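Local coordinates for protein aquaporin AqpM (Methanothermobacter marburgensis str. Marburg, PDB 2EVU) that works as a homotetrameric aquaporin that lets water move osmotically in both directions and shows a transient increase in initial glycerol flux, at residues I58-G63 with I179-A184; W90-F95 with L235-Y240; W144-A149 with Y222-I227. All blocks are in the same frame, centred on the assembly; numbering follows the deposited sequence.

Contact 1: I58-G63 with I179-A184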
loop_
_atom_site.group_PDB
_atom_site.type_symbol
_atom_site.label_atom_id
_atom_site.label_comp_id
_atom_site.label_asym_id
_atom_site.label_seq_id
_atom_site.Cartn_x
_atom_site.Cartn_y
_atom_site.Cartn_z
ATOM N N ILE A 58 0.384 -10.259 -3.100
ATOM C CA ILE A 58 0.773 -10.772 -4.407
ATOM C C ILE A 58 0.505 -9.692 -5.465
ATOM O O ILE A 58 1.325 -9.455 -6.356
ATOM C CB ILE A 58 -0.028 -12.061 -4.751
ATOM C CG1 ILE A 58 0.425 -13.205 -3.833
ATOM C CG2 ILE A 58 0.161 -12.426 -6.235
ATOM C CD1 ILE A 58 -0.447 -14.446 -3.918
ATOM N N GLY A 59 -0.644 -9.036 -5.359
ATOM C CA GLY A 59 -0.983 -7.987 -6.304
ATOM C C GLY A 59 0.047 -6.871 -6.269
ATOM O O GLY A 59 0.443 -6.354 -7.315
ATOM N N LEU A 60 0.487 -6.503 -5.068
ATOM C CA LEU A 60 1.484 -5.441 -4.907
ATOM C C LEU A 60 2.862 -5.856 -5.418
ATOM O O LEU A 60 3.617 -5.023 -5.919
ATOM C CB LEU A 60 1.585 -5.009 -3.440
ATOM C CG LEU A 60 0.837 -3.768 -2.910
ATOM C CD1 LEU A 60 0.077 -3.039 -4.009
ATOM C CD2 LEU A 60 -0.087 -4.191 -1.791
ATOM N N ALA A 61 3.199 -7.136 -5.285
ATOM C CA ALA A 61 4.485 -7.615 -5.774
ATOM C C ALA A 61 4.481 -7.428 -7.291
ATOM O O ALA A 61 5.500 -7.094 -7.899
ATOM C CB ALA A 61 4.680 -9.076 -5.410
ATOM N N PHE A 62 3.319 -7.641 -7.897
ATOM C CA PHE A 62 3.156 -7.456 -9.334
ATOM C C PHE A 62 3.197 -5.967 -9.642
ATOM O O PHE A 62 3.963 -5.513 -10.492
ATOM C CB PHE A 62 1.803 -8.011 -9.793
ATOM C CG PHE A 62 1.858 -9.430 -10.266
ATOM C CD1 PHE A 62 2.359 -9.729 -11.527
ATOM C CD2 PHE A 62 1.430 -10.475 -9.440
ATOM C CE1 PHE A 62 2.437 -11.055 -11.967
ATOM C CE2 PHE A 62 1.504 -11.802 -9.868
ATOM C CZ PHE A 62 2.011 -12.093 -11.140
ATOM N N GLY A 63 2.362 -5.218 -8.927
ATOM C CA GLY A 63 2.255 -3.788 -9.135
ATOM C C GLY A 63 3.534 -2.997 -8.994
ATOM O O GLY A 63 3.882 -2.221 -9.884
ATOM N N ILE A 179 -0.563 2.473 -13.223
ATOM C CA ILE A 179 -0.761 1.227 -13.933
ATOM C C ILE A 179 -0.456 0.080 -12.984
ATOM O O ILE A 179 -1.211 -0.888 -12.889
ATOM C CB ILE A 179 0.154 1.162 -15.182
ATOM C CG1 ILE A 179 -0.294 2.217 -16.199
ATOM C CG2 ILE A 179 0.095 -0.224 -15.822
ATOM C CD1 ILE A 179 0.696 2.429 -17.342
ATOM N N GLY A 180 0.648 0.204 -12.259
ATOM C CA GLY A 180 1.028 -0.835 -11.317
ATOM C C GLY A 180 0.009 -1.076 -10.219
ATOM O O GLY A 180 -0.372 -2.222 -9.960
ATOM N N LEU A 181 -0.425 -0.005 -9.559
ATOM C CA LEU A 181 -1.406 -0.124 -8.491
ATOM C C LEU A 181 -2.738 -0.668 -9.024
ATOM O O LEU A 181 -3.448 -1.399 -8.326
ATOM C CB LEU A 181 -1.608 1.238 -7.820
ATOM C CG LEU A 181 -0.363 1.736 -7.065
ATOM C CD1 LEU A 181 -0.622 3.103 -6.441
ATOM C CD2 LEU A 181 0.018 0.713 -5.987
ATOM N N THR A 182 -3.077 -0.320 -10.259
ATOM C CA THR A 182 -4.317 -0.815 -10.842
ATOM C C THR A 182 -4.248 -2.338 -10.956
ATOM O O THR A 182 -5.197 -3.036 -10.604
ATOM C CB THR A 182 -4.562 -0.202 -12.231
ATOM O OG1 THR A 182 -4.732 1.216 -12.096
ATOM C CG2 THR A 182 -5.808 -0.809 -12.879
ATOM N N VAL A 183 -3.122 -2.856 -11.437
ATOM C CA VAL A 183 -2.956 -4.301 -11.563
ATOM C C VAL A 183 -3.064 -4.952 -10.180
ATOM O O VAL A 183 -3.710 -5.991 -10.008
ATOM C CB VAL A 183 -1.587 -4.647 -12.213
ATOM C CG1 VAL A 183 -1.303 -6.142 -12.106
ATOM C CG2 VAL A 183 -1.592 -4.215 -13.683
ATOM N N ALA A 184 -2.438 -4.332 -9.191
ATOM C CA ALA A 184 -2.482 -4.850 -7.821
ATOM C C ALA A 184 -3.919 -4.978 -7.354
ATOM O O ALA A 184 -4.268 -5.928 -6.651
ATOM C CB ALA A 184 -1.733 -3.931 -6.882
#
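Gly180 meets Gly63 backbone to backbone, at a CA-to-CA distance of 3.9 Å, where helices 52-77 and 175-194 run nearly antiparallel. The axes of the two short segments come within 7.5 Å at an angle of 157°, a very tight approach for two helices. Gly180 O lies 3.2 Å from Gly63 CA, while Gly180 CA makes a CA-H...O contact with Gly63 O at 3.5 Å, with an angle of 129° at the hydrogen. Leu181 follows with its CB directed away from the partner helix, but its CD2 branch returns to within 4.2 Å of Leu60 CD1. Leu60 likewise starts out away and bends back, its first torsion off the staggered positions and its second nearly eclipsed. Phe64 of a neighbouring subunit packs on both leucines, so this edge of the helix pair belongs to the tetramer interface.

The spacing of the small residues identifies the motif. Gly59 and Gly63 make a GxxxG pair on one transmembrane helix, and Gly180 and Ala184 give the other a small-xxx-small face.

Val183 points toward the partner and sets CG1 4.3 Å from Phe62 CB, the stem of that side chain, while the phenyl ring leads off. The same valine lies near a bound glycerol, probably from the crystallisation liquor. At Ala184 the backbone match recurs, now with Gly59. Ala184 CA makes a CA-H...O contact with Gly59 O at 3.3 Å, angle 126°. Ala184 CB presses on the same carbonyl oxygen, and Leu60 CD1 meets that methyl at 3.5 Å.

Contact 2: W90-F95 with L235-Y240. With BOG (octyl beta-D-glucopyranoside), chain B.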
loop_
_atom_site.group_PDB
_atom_site.type_symbol
_atom_site.label_atom_id
_atom_site.label_comp_id
_atom_site.label_asym_id
_atom_site.label_seq_id
_atom_site.Cartn_x
_atom_site.Cartn_y
_atom_site.Cartn_z
ATOM N N TRP A 90 -2.039 -1.411 -30.583
ATOM C CA TRP A 90 -2.085 -1.611 -32.019
ATOM C C TRP A 90 -3.484 -1.344 -32.585
ATOM O O TRP A 90 -3.635 -0.644 -33.587
ATOM C CB TRP A 90 -1.668 -3.047 -32.356
ATOM C CG TRP A 90 -1.902 -3.401 -33.793
ATOM C CD1 TRP A 90 -1.196 -2.953 -34.876
ATOM C CD2 TRP A 90 -2.976 -4.195 -34.315
ATOM N NE1 TRP A 90 -1.768 -3.415 -36.039
ATOM C CE2 TRP A 90 -2.862 -4.179 -35.723
ATOM C CE3 TRP A 90 -4.025 -4.916 -33.729
ATOM C CZ2 TRP A 90 -3.759 -4.855 -36.556
ATOM C CZ3 TRP A 90 -4.919 -5.590 -34.558
ATOM C CH2 TRP A 90 -4.777 -5.553 -35.957
ATOM N N SER A 91 -4.500 -1.894 -31.922
ATOM C CA SER A 91 -5.886 -1.778 -32.365
ATOM C C SER A 91 -6.432 -0.361 -32.504
ATOM O O SER A 91 -7.504 -0.164 -33.072
ATOM C CB SER A 91 -6.802 -2.575 -31.431
ATOM O OG SER A 91 -7.189 -1.798 -30.308
ATOM N N VAL A 92 -5.719 0.627 -31.980
ATOM C CA VAL A 92 -6.191 2.000 -32.097
ATOM C C VAL A 92 -5.117 2.921 -32.673
ATOM O O VAL A 92 -5.038 4.105 -32.333
ATOM C CB VAL A 92 -6.695 2.535 -30.739
ATOM C CG1 VAL A 92 -7.934 1.752 -30.319
ATOM C CG2 VAL A 92 -5.602 2.413 -29.678
ATOM N N LYS A 93 -4.293 2.347 -33.548
ATOM C CA LYS A 93 -3.231 3.067 -34.248
ATOM C C LYS A 93 -2.255 3.747 -33.302
ATOM O O LYS A 93 -1.806 4.868 -33.558
ATOM C CB LYS A 93 -3.843 4.127 -35.174
ATOM C CG LYS A 93 -5.109 3.698 -35.912
ATOM C CD LYS A 93 -4.830 2.647 -36.965
ATOM C CE LYS A 93 -6.103 2.268 -37.711
ATOM N NZ LYS A 93 -6.721 3.451 -38.381
ATOM N N LYS A 94 -1.919 3.073 -32.213
ATOM C CA LYS A 94 -1.000 3.649 -31.243
ATOM C C LYS A 94 0.310 2.892 -31.192
ATOM O O LYS A 94 1.217 3.241 -30.438
ATOM C CB LYS A 94 -1.658 3.687 -29.864
ATOM C CG LYS A 94 -2.854 4.614 -29.823
ATOM C CD LYS A 94 -2.435 6.021 -30.204
ATOM C CE LYS A 94 -3.608 6.979 -30.167
ATOM N NZ LYS A 94 -3.140 8.392 -30.259
ATOM N N PHE A 95 0.402 1.853 -32.011
ATOM C CA PHE A 95 1.606 1.052 -32.086
ATOM C C PHE A 95 1.683 0.441 -33.481
ATOM O O PHE A 95 0.675 -0.006 -34.033
ATOM C CB PHE A 95 1.586 -0.045 -31.019
ATOM C CG PHE A 95 2.918 -0.702 -30.813
ATOM C CD1 PHE A 95 4.006 0.038 -30.353
ATOM C CD2 PHE A 95 3.099 -2.046 -31.108
ATOM C CE1 PHE A 95 5.248 -0.548 -30.192
ATOM C CE2 PHE A 95 4.343 -2.646 -30.950
ATOM C CZ PHE A 95 5.420 -1.898 -30.493
ATOM N N LEU A 235 -11.337 -4.115 -26.407
ATOM C CA LEU A 235 -12.629 -3.558 -26.046
ATOM C C LEU A 235 -12.427 -2.232 -25.321
ATOM O O LEU A 235 -13.128 -1.255 -25.579
ATOM C CB LEU A 235 -13.387 -4.536 -25.141
ATOM C CG LEU A 235 -14.717 -5.105 -25.656
ATOM C CD1 LEU A 235 -15.765 -3.992 -25.751
ATOM C CD2 LEU A 235 -14.497 -5.753 -27.020
ATOM N N ALA A 236 -11.456 -2.206 -24.415
ATOM C CA ALA A 236 -11.151 -1.013 -23.637
ATOM C C ALA A 236 -10.614 0.112 -24.511
ATOM O O ALA A 236 -11.025 1.263 -24.383
ATOM C CB ALA A 236 -10.133 -1.356 -22.543
ATOM N N ALA A 237 -9.691 -0.229 -25.401
ATOM C CA ALA A 237 -9.082 0.751 -26.288
ATOM C C ALA A 237 -10.128 1.435 -27.147
ATOM O O ALA A 237 -10.160 2.669 -27.241
ATOM C CB ALA A 237 -8.035 0.077 -27.163
ATOM N N LEU A 238 -10.989 0.631 -27.769
ATOM C CA LEU A 238 -12.055 1.157 -28.620
ATOM C C LEU A 238 -13.059 1.966 -27.813
ATOM O O LEU A 238 -13.461 3.054 -28.220
ATOM C CB LEU A 238 -12.769 0.008 -29.337
ATOM C CG LEU A 238 -12.228 -0.435 -30.706
ATOM C CD1 LEU A 238 -10.715 -0.282 -30.784
ATOM C CD2 LEU A 238 -12.644 -1.870 -30.948
ATOM N N THR A 239 -13.460 1.435 -26.665
ATOM C CA THR A 239 -14.426 2.125 -25.811
ATOM C C THR A 239 -13.922 3.523 -25.462
ATOM O O THR A 239 -14.672 4.503 -25.511
ATOM C CB THR A 239 -14.658 1.348 -24.505
ATOM O OG1 THR A 239 -15.123 0.033 -24.815
ATOM C CG2 THR A 239 -15.685 2.056 -23.629
ATOM N N TYR A 240 -12.640 3.601 -25.113
ATOM C CA TYR A 240 -12.029 4.868 -24.754
ATOM C C TYR A 240 -11.926 5.786 -25.967
ATOM O O TYR A 240 -11.999 7.006 -25.839
ATOM C CB TYR A 240 -10.643 4.624 -24.140
ATOM C CG TYR A 240 -9.988 5.886 -23.626
ATOM C CD1 TYR A 240 -9.214 6.683 -24.470
ATOM C CD2 TYR A 240 -10.180 6.310 -22.310
ATOM C CE1 TYR A 240 -8.648 7.869 -24.021
ATOM C CE2 TYR A 240 -9.619 7.494 -21.850
ATOM C CZ TYR A 240 -8.852 8.270 -22.713
ATOM O OH TYR A 240 -8.286 9.446 -22.279
HETATM C C1 BOG B . 0.587 -6.081 -39.608
HETATM O O1 BOG B . 0.184 -6.361 -38.261
HETATM C C2 BOG B . 0.167 -4.625 -39.991
HETATM O O2 BOG B . -1.247 -4.476 -39.851
HETATM C C3 BOG B . 0.616 -4.325 -41.455
HETATM O O3 BOG B . 0.240 -3.007 -41.827
HETATM C C4 BOG B . 2.150 -4.491 -41.552
HETATM O O4 BOG B . 2.603 -4.212 -42.885
HETATM C C5 BOG B . 2.553 -5.951 -41.138
HETATM O O5 BOG B . 2.065 -6.217 -39.772
HETATM C C6 BOG B . 4.084 -6.127 -41.204
HETATM O O6 BOG B . 4.521 -7.306 -40.526
HETATM C "C1'" BOG B . 0.523 -7.682 -37.836
HETATM C "C2'" BOG B . 0.309 -7.800 -36.348
HETATM C "C3'" BOG B . -1.136 -8.140 -36.092
HETATM C "C4'" BOG B . -1.452 -8.286 -34.618
HETATM C "C5'" BOG B . -2.923 -8.624 -34.416
HETATM C "C6'" BOG B . -3.093 -9.806 -33.473
HETATM C "C7'" BOG B . -4.542 -10.149 -33.261
HETATM C "C8'" BOG B . -4.666 -11.324 -32.321
#
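Val92 and Ala237 are the closest backbone pair, their CA atoms 6.6 Å apart, where an irregular turn meets helix 224-243 near its predicted cytoplasmic end. The turn is a Schellman motif: Lys93, with positive phi, ends helix 83-90, the short helix that begins within the first NPA motif, with Lys94 N bonded to Leu89 O and Lys93 N to Trp90 O at 3.1 Å. Ser91 and Val92 both direct their CB toward the long helix.

Val92 carries the apolar contact through a single branch. Its CG1 lies anti to the carbonyl carbon (chi1 -66°) and rests on both Ala237 CB (3.6 Å) and Leu238 CD1 (3.5 Å), the latter tighter than usual for two carbons. Leu238 sits on the surface, and its CB bond does not aim at the turn; the chain curls round to deliver CD1. Ser91 OG touches Ala237 CB at 3.8 Å, but its polar need is met by a hydrogen bond with Gly88 O, one turn earlier in the chain. Beside the turn, Trp90 packs against an octyl glucoside, whose alkyl carbon C5' lies over one indole face, 3.6 Å from Trp90 CZ3.

Contact 3: W144-A149 with Y222-I227. With BOG (octyl beta-D-glucopyranoside), chain C.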
loop_
_atom_site.group_PDB
_atom_site.type_symbol
_atom_site.label_atom_id
_atom_site.label_comp_id
_atom_site.label_asym_id
_atom_site.label_seq_id
_atom_site.Cartn_x
_atom_site.Cartn_y
_atom_site.Cartn_z
ATOM N N TRP A 144 -15.607 -20.462 -18.896
ATOM C CA TRP A 144 -16.117 -19.161 -19.315
ATOM C C TRP A 144 -16.147 -18.130 -18.189
ATOM O O TRP A 144 -16.169 -16.925 -18.447
ATOM C CB TRP A 144 -17.514 -19.300 -19.941
ATOM C CG TRP A 144 -17.471 -19.972 -21.282
ATOM C CD1 TRP A 144 -17.847 -21.256 -21.573
ATOM C CD2 TRP A 144 -16.904 -19.438 -22.487
ATOM N NE1 TRP A 144 -17.538 -21.554 -22.881
ATOM C CE2 TRP A 144 -16.960 -20.456 -23.464
ATOM C CE3 TRP A 144 -16.349 -18.196 -22.834
ATOM C CZ2 TRP A 144 -16.480 -20.275 -24.765
ATOM C CZ3 TRP A 144 -15.871 -18.014 -24.129
ATOM C CH2 TRP A 144 -15.941 -19.051 -25.079
ATOM N N GLN A 145 -16.154 -18.601 -16.946
ATOM C CA GLN A 145 -16.159 -17.690 -15.812
ATOM C C GLN A 145 -14.796 -17.020 -15.727
ATOM O O GLN A 145 -14.698 -15.811 -15.519
ATOM C CB GLN A 145 -16.441 -18.444 -14.517
ATOM C CG GLN A 145 -17.829 -19.027 -14.438
ATOM C CD GLN A 145 -18.088 -19.670 -13.096
ATOM O OE1 GLN A 145 -18.689 -19.065 -12.208
ATOM N NE2 GLN A 145 -17.616 -20.897 -12.932
ATOM N N ALA A 146 -13.746 -17.820 -15.893
ATOM C CA ALA A 146 -12.384 -17.315 -15.846
ATOM C C ALA A 146 -12.172 -16.385 -17.030
ATOM O O ALA A 146 -11.502 -15.361 -16.924
ATOM C CB ALA A 146 -11.393 -18.473 -15.900
ATOM N N MET A 147 -12.754 -16.757 -18.162
ATOM C CA MET A 147 -12.649 -15.970 -19.382
ATOM C C MET A 147 -13.199 -14.579 -19.117
ATOM O O MET A 147 -12.556 -13.574 -19.413
ATOM C CB MET A 147 -13.459 -16.635 -20.498
ATOM C CG MET A 147 -13.447 -15.895 -21.829
ATOM S SD MET A 147 -11.887 -16.086 -22.698
ATOM C CE MET A 147 -12.251 -17.519 -23.714
ATOM N N LEU A 148 -14.397 -14.535 -18.548
ATOM C CA LEU A 148 -15.066 -13.279 -18.247
ATOM C C LEU A 148 -14.253 -12.416 -17.285
ATOM O O LEU A 148 -14.130 -11.203 -17.477
ATOM C CB LEU A 148 -16.449 -13.563 -17.660
ATOM C CG LEU A 148 -17.322 -12.345 -17.362
ATOM C CD1 LEU A 148 -17.561 -11.528 -18.629
ATOM C CD2 LEU A 148 -18.633 -12.820 -16.769
ATOM N N ALA A 149 -13.703 -13.048 -16.251
ATOM C CA ALA A 149 -12.898 -12.350 -15.259
ATOM C C ALA A 149 -11.694 -11.700 -15.937
ATOM O O ALA A 149 -11.346 -10.556 -15.654
ATOM C CB ALA A 149 -12.431 -13.330 -14.183
ATOM N N TYR A 222 -4.710 -22.191 -21.368
ATOM C CA TYR A 222 -4.071 -21.048 -21.999
ATOM C C TYR A 222 -4.982 -20.151 -22.844
ATOM O O TYR A 222 -4.857 -18.929 -22.794
ATOM C CB TYR A 222 -2.881 -21.506 -22.841
ATOM C CG TYR A 222 -1.959 -20.368 -23.217
ATOM C CD1 TYR A 222 -1.426 -19.529 -22.237
ATOM C CD2 TYR A 222 -1.625 -20.119 -24.548
ATOM C CE1 TYR A 222 -0.587 -18.469 -22.569
ATOM C CE2 TYR A 222 -0.783 -19.059 -24.894
ATOM C CZ TYR A 222 -0.269 -18.237 -23.897
ATOM O OH TYR A 222 0.557 -17.186 -24.230
ATOM N N SER A 223 -5.894 -20.741 -23.611
ATOM C CA SER A 223 -6.782 -19.941 -24.450
ATOM C C SER A 223 -7.508 -18.868 -23.633
ATOM O O SER A 223 -7.802 -17.775 -24.135
ATOM C CB SER A 223 -7.800 -20.839 -25.172
ATOM O OG SER A 223 -8.661 -21.497 -24.258
ATOM N N ILE A 224 -7.798 -19.184 -22.376
ATOM C CA ILE A 224 -8.472 -18.237 -21.496
ATOM C C ILE A 224 -7.597 -17.000 -21.302
ATOM O O ILE A 224 -8.066 -15.865 -21.379
ATOM C CB ILE A 224 -8.730 -18.848 -20.098
ATOM C CG1 ILE A 224 -9.749 -19.987 -20.201
ATOM C CG2 ILE A 224 -9.216 -17.769 -19.136
ATOM C CD1 ILE A 224 -10.027 -20.689 -18.886
ATOM N N TYR A 225 -6.314 -17.243 -21.063
ATOM C CA TYR A 225 -5.355 -16.182 -20.811
ATOM C C TYR A 225 -4.749 -15.551 -22.058
ATOM O O TYR A 225 -3.766 -14.807 -21.984
ATOM C CB TYR A 225 -4.288 -16.727 -19.866
ATOM C CG TYR A 225 -4.944 -17.294 -18.628
ATOM C CD1 TYR A 225 -5.641 -16.458 -17.756
ATOM C CD2 TYR A 225 -4.971 -18.674 -18.386
ATOM C CE1 TYR A 225 -6.360 -16.973 -16.676
ATOM C CE2 TYR A 225 -5.694 -19.204 -17.301
ATOM C CZ TYR A 225 -6.388 -18.341 -16.456
ATOM O OH TYR A 225 -7.139 -18.830 -15.417
ATOM N N VAL A 226 -5.357 -15.843 -23.202
ATOM C CA VAL A 226 -4.922 -15.278 -24.470
ATOM C C VAL A 226 -6.096 -14.473 -25.006
ATOM O O VAL A 226 -5.992 -13.266 -25.230
ATOM C CB VAL A 226 -4.560 -16.367 -25.496
ATOM C CG1 VAL A 226 -4.190 -15.722 -26.823
ATOM C CG2 VAL A 226 -3.401 -17.193 -24.988
ATOM N N ILE A 227 -7.219 -15.156 -25.188
ATOM C CA ILE A 227 -8.429 -14.528 -25.697
ATOM C C ILE A 227 -8.981 -13.512 -24.711
ATOM O O ILE A 227 -9.285 -12.383 -25.082
ATOM C CB ILE A 227 -9.517 -15.587 -25.976
ATOM C CG1 ILE A 227 -9.033 -16.555 -27.057
ATOM C CG2 ILE A 227 -10.820 -14.908 -26.389
ATOM C CD1 ILE A 227 -9.903 -17.799 -27.188
HETATM C C1 BOG C . -14.481 -25.086 -24.287
HETATM O O1 BOG C . -13.644 -24.136 -24.955
HETATM C C2 BOG C . -13.764 -25.584 -22.991
HETATM O O2 BOG C . -12.509 -26.168 -23.329
HETATM C C3 BOG C . -14.675 -26.611 -22.257
HETATM O O3 BOG C . -14.034 -27.076 -21.074
HETATM C C4 BOG C . -16.021 -25.928 -21.907
HETATM O O4 BOG C . -16.884 -26.846 -21.222
HETATM C C5 BOG C . -16.713 -25.416 -23.222
HETATM O O5 BOG C . -15.799 -24.486 -23.914
HETATM C C6 BOG C . -18.045 -24.710 -22.890
HETATM O O6 BOG C . -19.142 -25.236 -23.646
HETATM C "C1'" BOG C . -14.204 -23.618 -26.160
HETATM C "C2'" BOG C . -13.420 -22.396 -26.558
HETATM C "C3'" BOG C . -12.439 -22.775 -27.634
HETATM C "C4'" BOG C . -11.598 -21.603 -28.094
HETATM C "C5'" BOG C . -10.625 -22.029 -29.185
HETATM C "C6'" BOG C . -9.229 -22.249 -28.625
HETATM C "C7'" BOG C . -8.262 -22.669 -29.695
HETATM C "C8'" BOG C . -6.891 -22.880 -29.099
#
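Met147 leaves its helix with CG anti to the backbone N (chi1 179°), then bends at chi2 (75°) and chi3 (92°), and this hook carries its thioether end to Ile227. Met147 CE reaches Ile227 CG2 at 4.0 Å, and the sulfur atom SD lies at the same range from that methyl, so the two chains pass at a slant instead of end on. Ile224 reaches out with its CG2 branch anti to the backbone N, which lays that methyl against the helix backbone, 3.8 Å from Met147 N. The two helices come close here: the CA atoms of Met147 and Ile224 are 5.2 Å apart. Ala146 CB fits against both arms of the isoleucine, 4.0 Å from Ile224 CD1. From within its own segment, Tyr225 turns a ring face to the same isoleucine, with Ile224 CG2 centred 3.8 Å above the ring plane.

An octyl glucoside flanks the contact. Its sugar carbon C6 lies in the indole plane at the edge of Trp144, while its alkyl C6' lies 4.0 Å from Ser223 CB. Ser223 OG hydrogen-bonds to the hydroxyl of Tyr143, a polar link from the residue just ahead of Ile224 to helix 143-166, beside the apolar packing. Tyr222 and Tyr225 also touch helix 200-212, which begins within the second NPA motif. The arrangement thus belongs to the aquaporin fold, joining the predicted extracellular end of transmembrane helix 143-166 to the beginning of the last transmembrane segment.

From the N terminus, the chain first enters contact 1 at 58-63, then contact 2 at 90-95 and contact 3 at 144-149. Contact 1 closes first, at 179-184, and therefore crosses both others, whose second segments lie further on. Contact 3 closes at 222-227, wholly within the span that contact 2 completes at 235-240. Contacts 2 and 3 use the same helix, 224-243: one ties it to the turn after helix 83-90, the other to helix 143-166. Contact 1 pairs helices 52-77 and 175-194 about 20 Å, centre to centre, from contact 3. None of the three touches another, though all tie parts of one helical bundle.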